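PDB 3AX6: phosphoribosylaminoimidazole carboxylase, ATPase subunit from Thermotoga maritima, which probably catalyses the ATP-dependent carboxylation of 5-aminoimidazole ribonucleotide with bicarbonate to N5-carboxyaminoimidazole ribonucleotide, a step of de novo purine synthesis. Local coordinates for residues A[172-186]-A[236-250]. Residues are numbered along the deposited sequence; the frame is centred on the assembly and turned at random.
Sequences VEIEKELAVMVARNE and EGVGIFGIEMFLTKQ. With ADP (adenosine-5'-diphosphate), chain E.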
# COMPACT_ATOMS: atom_id res chain seq x y z
N VAL A 172 27.34 27.88 -2.05
CA VAL A 172 26.30 28.15 -1.07
C VAL A 172 26.60 27.49 0.28
O VAL A 172 26.95 26.31 0.34
CB VAL A 172 24.92 27.62 -1.59
CG1 VAL A 172 23.90 27.63 -0.47
CG2 VAL A 172 24.44 28.48 -2.76
N GLU A 173 26.49 28.26 1.35
CA GLU A 173 26.72 27.72 2.69
C GLU A 173 25.40 27.12 3.15
O GLU A 173 24.54 27.81 3.70
CB GLU A 173 27.17 28.81 3.67
CG GLU A 173 28.43 29.53 3.23
CD GLU A 173 29.09 30.30 4.36
OE1 GLU A 173 28.38 31.02 5.11
OE2 GLU A 173 30.33 30.20 4.50
N ILE A 174 25.26 25.82 2.90
CA ILE A 174 24.05 25.08 3.24
C ILE A 174 23.90 24.80 4.73
O ILE A 174 24.82 24.32 5.38
CB ILE A 174 24.01 23.74 2.46
CG1 ILE A 174 24.04 24.02 0.96
CG2 ILE A 174 22.75 22.95 2.81
CD1 ILE A 174 24.20 22.78 0.11
N GLU A 175 22.71 25.11 5.25
CA GLU A 175 22.39 24.88 6.65
C GLU A 175 21.68 23.53 6.71
O GLU A 175 22.00 22.67 7.53
CB GLU A 175 21.45 25.97 7.15
CG GLU A 175 21.76 26.52 8.53
CD GLU A 175 21.64 25.47 9.62
OE1 GLU A 175 20.56 24.85 9.75
OE2 GLU A 175 22.64 25.26 10.35
N LYS A 176 20.71 23.36 5.82
CA LYS A 176 19.94 22.12 5.71
C LYS A 176 19.55 21.93 4.25
O LYS A 176 19.43 22.90 3.50
CB LYS A 176 18.66 22.21 6.55
CG LYS A 176 18.91 22.29 8.04
CD LYS A 176 18.34 21.07 8.74
CE LYS A 176 18.74 21.05 10.20
NZ LYS A 176 18.09 19.92 10.93
N GLU A 177 19.37 20.68 3.84
CA GLU A 177 18.95 20.40 2.47
C GLU A 177 17.54 19.87 2.56
O GLU A 177 17.26 18.91 3.29
CB GLU A 177 19.91 19.40 1.81
CG GLU A 177 21.26 20.04 1.49
CD GLU A 177 22.16 19.18 0.61
OE1 GLU A 177 21.67 18.69 -0.43
OE2 GLU A 177 23.36 19.00 0.95
N LEU A 178 16.63 20.52 1.84
CA LEU A 178 15.22 20.19 1.90
C LEU A 178 14.61 19.68 0.60
O LEU A 178 15.12 19.95 -0.49
CB LEU A 178 14.44 21.42 2.37
CG LEU A 178 15.04 22.17 3.57
CD1 LEU A 178 14.32 23.51 3.73
CD2 LEU A 178 14.93 21.35 4.83
N ALA A 179 13.50 18.96 0.73
CA ALA A 179 12.79 18.42 -0.43
C ALA A 179 11.29 18.48 -0.21
O ALA A 179 10.80 18.36 0.92
CB ALA A 179 13.22 16.98 -0.69
N VAL A 180 10.55 18.69 -1.29
CA VAL A 180 9.10 18.74 -1.19
C VAL A 180 8.46 18.23 -2.48
O VAL A 180 8.84 18.64 -3.58
CB VAL A 180 8.60 20.17 -0.91
CG1 VAL A 180 9.22 21.12 -1.88
CG2 VAL A 180 7.07 20.23 -1.02
N MSE A 181 7.52 17.30 -2.34
CA MSE A 181 6.81 16.75 -3.48
C MSE A 181 5.62 17.66 -3.75
O MSE A 181 4.94 18.10 -2.82
CB MSE A 181 6.27 15.35 -3.17
CG MSE A 181 7.30 14.33 -2.69
SE MSE A 181 8.74 14.05 -3.92
CE MSE A 181 7.74 13.40 -5.45
N VAL A 182 5.38 17.96 -5.02
CA VAL A 182 4.23 18.78 -5.39
C VAL A 182 3.63 18.23 -6.70
O VAL A 182 4.33 18.02 -7.70
CB VAL A 182 4.62 20.28 -5.49
CG1 VAL A 182 5.95 20.44 -6.17
CG2 VAL A 182 3.55 21.05 -6.25
N ALA A 183 2.34 17.95 -6.68
CA ALA A 183 1.68 17.40 -7.85
C ALA A 183 0.75 18.44 -8.45
O ALA A 183 0.21 19.30 -7.74
CB ALA A 183 0.89 16.16 -7.47
N ARG A 184 0.57 18.36 -9.77
CA ARG A 184 -0.29 19.29 -10.47
C ARG A 184 -1.02 18.60 -11.61
O ARG A 184 -0.45 17.75 -12.31
CB ARG A 184 0.54 20.47 -11.00
CG ARG A 184 -0.26 21.53 -11.76
CD ARG A 184 0.62 22.72 -12.14
NE ARG A 184 -0.08 23.75 -12.91
CZ ARG A 184 -0.50 23.61 -14.17
NH1 ARG A 184 -0.28 22.48 -14.83
NH2 ARG A 184 -1.11 24.62 -14.78
N ASN A 185 -2.29 18.98 -11.78
CA ASN A 185 -3.22 18.51 -12.81
C ASN A 185 -3.07 19.36 -14.05
O ASN A 185 -2.45 20.42 -14.00
CB ASN A 185 -4.67 18.71 -12.37
CG ASN A 185 -5.24 17.51 -11.73
OD1 ASN A 185 -6.37 17.53 -11.25
ND2 ASN A 185 -4.47 16.42 -11.71
N GLU A 186 -3.68 18.93 -15.14
CA GLU A 186 -3.65 19.72 -16.36
C GLU A 186 -4.68 20.84 -16.13
O GLU A 186 -4.57 21.92 -16.70
CB GLU A 186 -4.01 18.88 -17.58
CG GLU A 186 -3.71 19.59 -18.89
CD GLU A 186 -3.53 18.62 -20.04
OE1 GLU A 186 -3.13 19.07 -21.14
OE2 GLU A 186 -3.77 17.41 -19.86
N GLU A 236 4.00 24.55 -15.50
CA GLU A 236 2.64 24.15 -15.91
C GLU A 236 2.72 22.63 -15.92
O GLU A 236 2.15 21.95 -16.78
CB GLU A 236 2.30 24.67 -17.30
CG GLU A 236 1.73 26.08 -17.32
CD GLU A 236 1.54 26.60 -18.73
OE1 GLU A 236 0.88 27.65 -18.89
OE2 GLU A 236 2.04 25.97 -19.68
N GLY A 237 3.47 22.10 -14.96
CA GLY A 237 3.67 20.68 -14.86
C GLY A 237 2.43 19.86 -14.63
O GLY A 237 1.45 20.32 -14.03
N VAL A 238 2.48 18.62 -15.12
CA VAL A 238 1.40 17.66 -14.97
C VAL A 238 2.04 16.38 -14.43
O VAL A 238 2.81 15.72 -15.13
CB VAL A 238 0.71 17.36 -16.33
CG1 VAL A 238 -0.37 16.31 -16.14
CG2 VAL A 238 0.12 18.64 -16.90
N GLY A 239 1.72 16.06 -13.18
CA GLY A 239 2.28 14.89 -12.53
C GLY A 239 2.82 15.36 -11.19
O GLY A 239 2.53 16.48 -10.76
N ILE A 240 3.58 14.52 -10.50
CA ILE A 240 4.14 14.93 -9.21
C ILE A 240 5.63 15.19 -9.40
O ILE A 240 6.31 14.47 -10.14
CB ILE A 240 3.88 13.86 -8.11
CG1 ILE A 240 4.12 14.48 -6.73
CG2 ILE A 240 4.77 12.65 -8.32
CD1 ILE A 240 3.74 13.56 -5.59
N PHE A 241 6.13 16.22 -8.73
CA PHE A 241 7.53 16.60 -8.87
C PHE A 241 8.29 16.66 -7.55
O PHE A 241 7.73 17.01 -6.51
CB PHE A 241 7.64 17.97 -9.55
CG PHE A 241 7.03 18.02 -10.92
CD1 PHE A 241 5.65 17.91 -11.08
CD2 PHE A 241 7.82 18.13 -12.05
CE1 PHE A 241 5.07 17.90 -12.34
CE2 PHE A 241 7.25 18.13 -13.32
CZ PHE A 241 5.88 18.01 -13.47
N GLY A 242 9.57 16.31 -7.62
CA GLY A 242 10.44 16.36 -6.47
C GLY A 242 11.27 17.63 -6.59
O GLY A 242 12.07 17.77 -7.51
N ILE A 243 11.05 18.58 -5.67
CA ILE A 243 11.77 19.84 -5.69
C ILE A 243 12.79 19.88 -4.55
O ILE A 243 12.43 19.93 -3.38
CB ILE A 243 10.81 21.05 -5.52
CG1 ILE A 243 9.62 20.94 -6.49
CG2 ILE A 243 11.57 22.35 -5.74
CD1 ILE A 243 10.01 20.87 -7.95
N GLU A 244 14.07 19.84 -4.91
CA GLU A 244 15.14 19.86 -3.92
C GLU A 244 15.64 21.28 -3.71
O GLU A 244 15.94 21.99 -4.66
CB GLU A 244 16.28 18.96 -4.38
CG GLU A 244 15.84 17.52 -4.52
CD GLU A 244 16.85 16.67 -5.25
OE1 GLU A 244 18.05 16.74 -4.89
OE2 GLU A 244 16.45 15.94 -6.18
N MSE A 245 15.71 21.70 -2.45
CA MSE A 245 16.13 23.06 -2.14
C MSE A 245 17.19 23.13 -1.05
O MSE A 245 17.41 22.16 -0.31
CB MSE A 245 14.91 23.88 -1.69
CG MSE A 245 13.80 23.98 -2.73
SE MSE A 245 12.12 24.61 -1.98
CE MSE A 245 11.54 22.94 -1.20
N PHE A 246 17.85 24.28 -0.96
CA PHE A 246 18.87 24.53 0.06
C PHE A 246 18.38 25.62 1.00
O PHE A 246 17.83 26.62 0.56
CB PHE A 246 20.17 25.05 -0.56
CG PHE A 246 20.89 24.06 -1.42
CD1 PHE A 246 20.83 22.70 -1.16
CD2 PHE A 246 21.67 24.51 -2.48
CE1 PHE A 246 21.54 21.80 -1.94
CE2 PHE A 246 22.39 23.62 -3.26
CZ PHE A 246 22.33 22.26 -2.99
N LEU A 247 18.59 25.41 2.29
CA LEU A 247 18.25 26.41 3.30
C LEU A 247 19.64 26.88 3.68
O LEU A 247 20.37 26.16 4.36
CB LEU A 247 17.57 25.79 4.52
CG LEU A 247 17.54 26.71 5.76
CD1 LEU A 247 16.77 27.97 5.44
CD2 LEU A 247 16.90 26.00 6.94
N THR A 248 20.03 28.08 3.23
CA THR A 248 21.37 28.59 3.52
C THR A 248 21.54 29.03 4.96
O THR A 248 20.56 29.16 5.70
CB THR A 248 21.77 29.79 2.62
OG1 THR A 248 20.97 30.93 2.95
CG2 THR A 248 21.59 29.43 1.16
N LYS A 249 22.79 29.25 5.33
CA LYS A 249 23.15 29.69 6.67
C LYS A 249 22.61 31.09 6.90
O LYS A 249 22.39 31.50 8.04
CB LYS A 249 24.68 29.69 6.81
CG LYS A 249 25.21 30.20 8.15
CD LYS A 249 26.58 30.88 7.95
CE LYS A 249 27.34 31.07 9.26
NZ LYS A 249 27.89 29.77 9.76
N GLN A 250 22.40 31.82 5.81
CA GLN A 250 21.89 33.18 5.89
C GLN A 250 20.37 33.29 5.70
O GLN A 250 19.86 34.34 5.30
CB GLN A 250 22.62 34.08 4.88
CG GLN A 250 24.12 34.16 5.10
CD GLN A 250 24.88 33.03 4.43
OE1 GLN A 250 26.05 32.78 4.73
NE2 GLN A 250 24.22 32.35 3.50
PB ADP E . 23.71 15.60 -7.95
O1B ADP E . 22.41 15.58 -7.22
O2B ADP E . 24.74 14.59 -7.22
O3B ADP E . 23.44 15.12 -9.54
PA ADP E . 23.92 18.13 -6.80
O1A ADP E . 23.49 19.41 -7.42
O2A ADP E . 22.69 17.56 -5.91
O3A ADP E . 24.38 17.10 -8.01
O5' ADP E . 25.23 18.42 -5.88
C5' ADP E . 25.31 17.42 -4.85
C4' ADP E . 25.71 18.06 -3.52
O4' ADP E . 26.73 19.09 -3.72
C3' ADP E . 24.52 18.74 -2.83
O3' ADP E . 23.75 17.83 -2.03
C2' ADP E . 25.19 19.85 -2.02
O2' ADP E . 25.56 19.39 -0.72
C1' ADP E . 26.40 20.24 -2.88
N9 ADP E . 26.14 21.45 -3.69
C8 ADP E . 25.43 21.53 -4.86
N7 ADP E . 25.39 22.76 -5.29
C5 ADP E . 26.06 23.55 -4.43
C6 ADP E . 26.36 24.94 -4.36
N6 ADP E . 25.91 25.80 -5.34
N1 ADP E . 27.09 25.40 -3.33
C2 ADP E . 27.53 24.59 -2.36
N3 ADP E . 27.28 23.28 -2.39
C4 ADP E . 26.56 22.72 -3.39
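Glu177 and Phe246 lie side by side against the bound ADP, on two strands of the ATP-grasp fold that run antiparallel as neighbours in a large sheet. Paired backbone hydrogen bonds join the strands from Lys176 with Leu247 to Arg184 with Gly239. At the nucleotide end a classic beta bulge sets Glu175 and Lys176 against Leu247, whose O accepts both their N-H groups.

The apolar contacts differ on the two faces. Toward ADP, Ile174 CD1 sits over the centre of the Phe246 ring, 3.5 Å from its centroid in a CH-pi contact, while Phe246 CZ reaches ADP C8 at 3.7 Å. On the other face Val182 CG1 meets Ile243 CG1 at 3.7 Å, and helix 218-235 packs there.

Polar groups mark both ends. The ribose O3' and O2' donate hydrogen bonds to Glu177 OE1 and OE2, and Val172 N donates to adenine N1 at 2.8 Å. With CG anti to the backbone N (chi1 -180°) and the chain straight to NE, Arg184 runs alongside Gly237 O, and NH1 donates a hydrogen bond to that oxygen at 2.9 Å, 45° out of the carbonyl plane. A leucine here would probably leave Gly237 O without this side-chain donor. Glu236 CA lies over one guanidinium face, offset toward the rim.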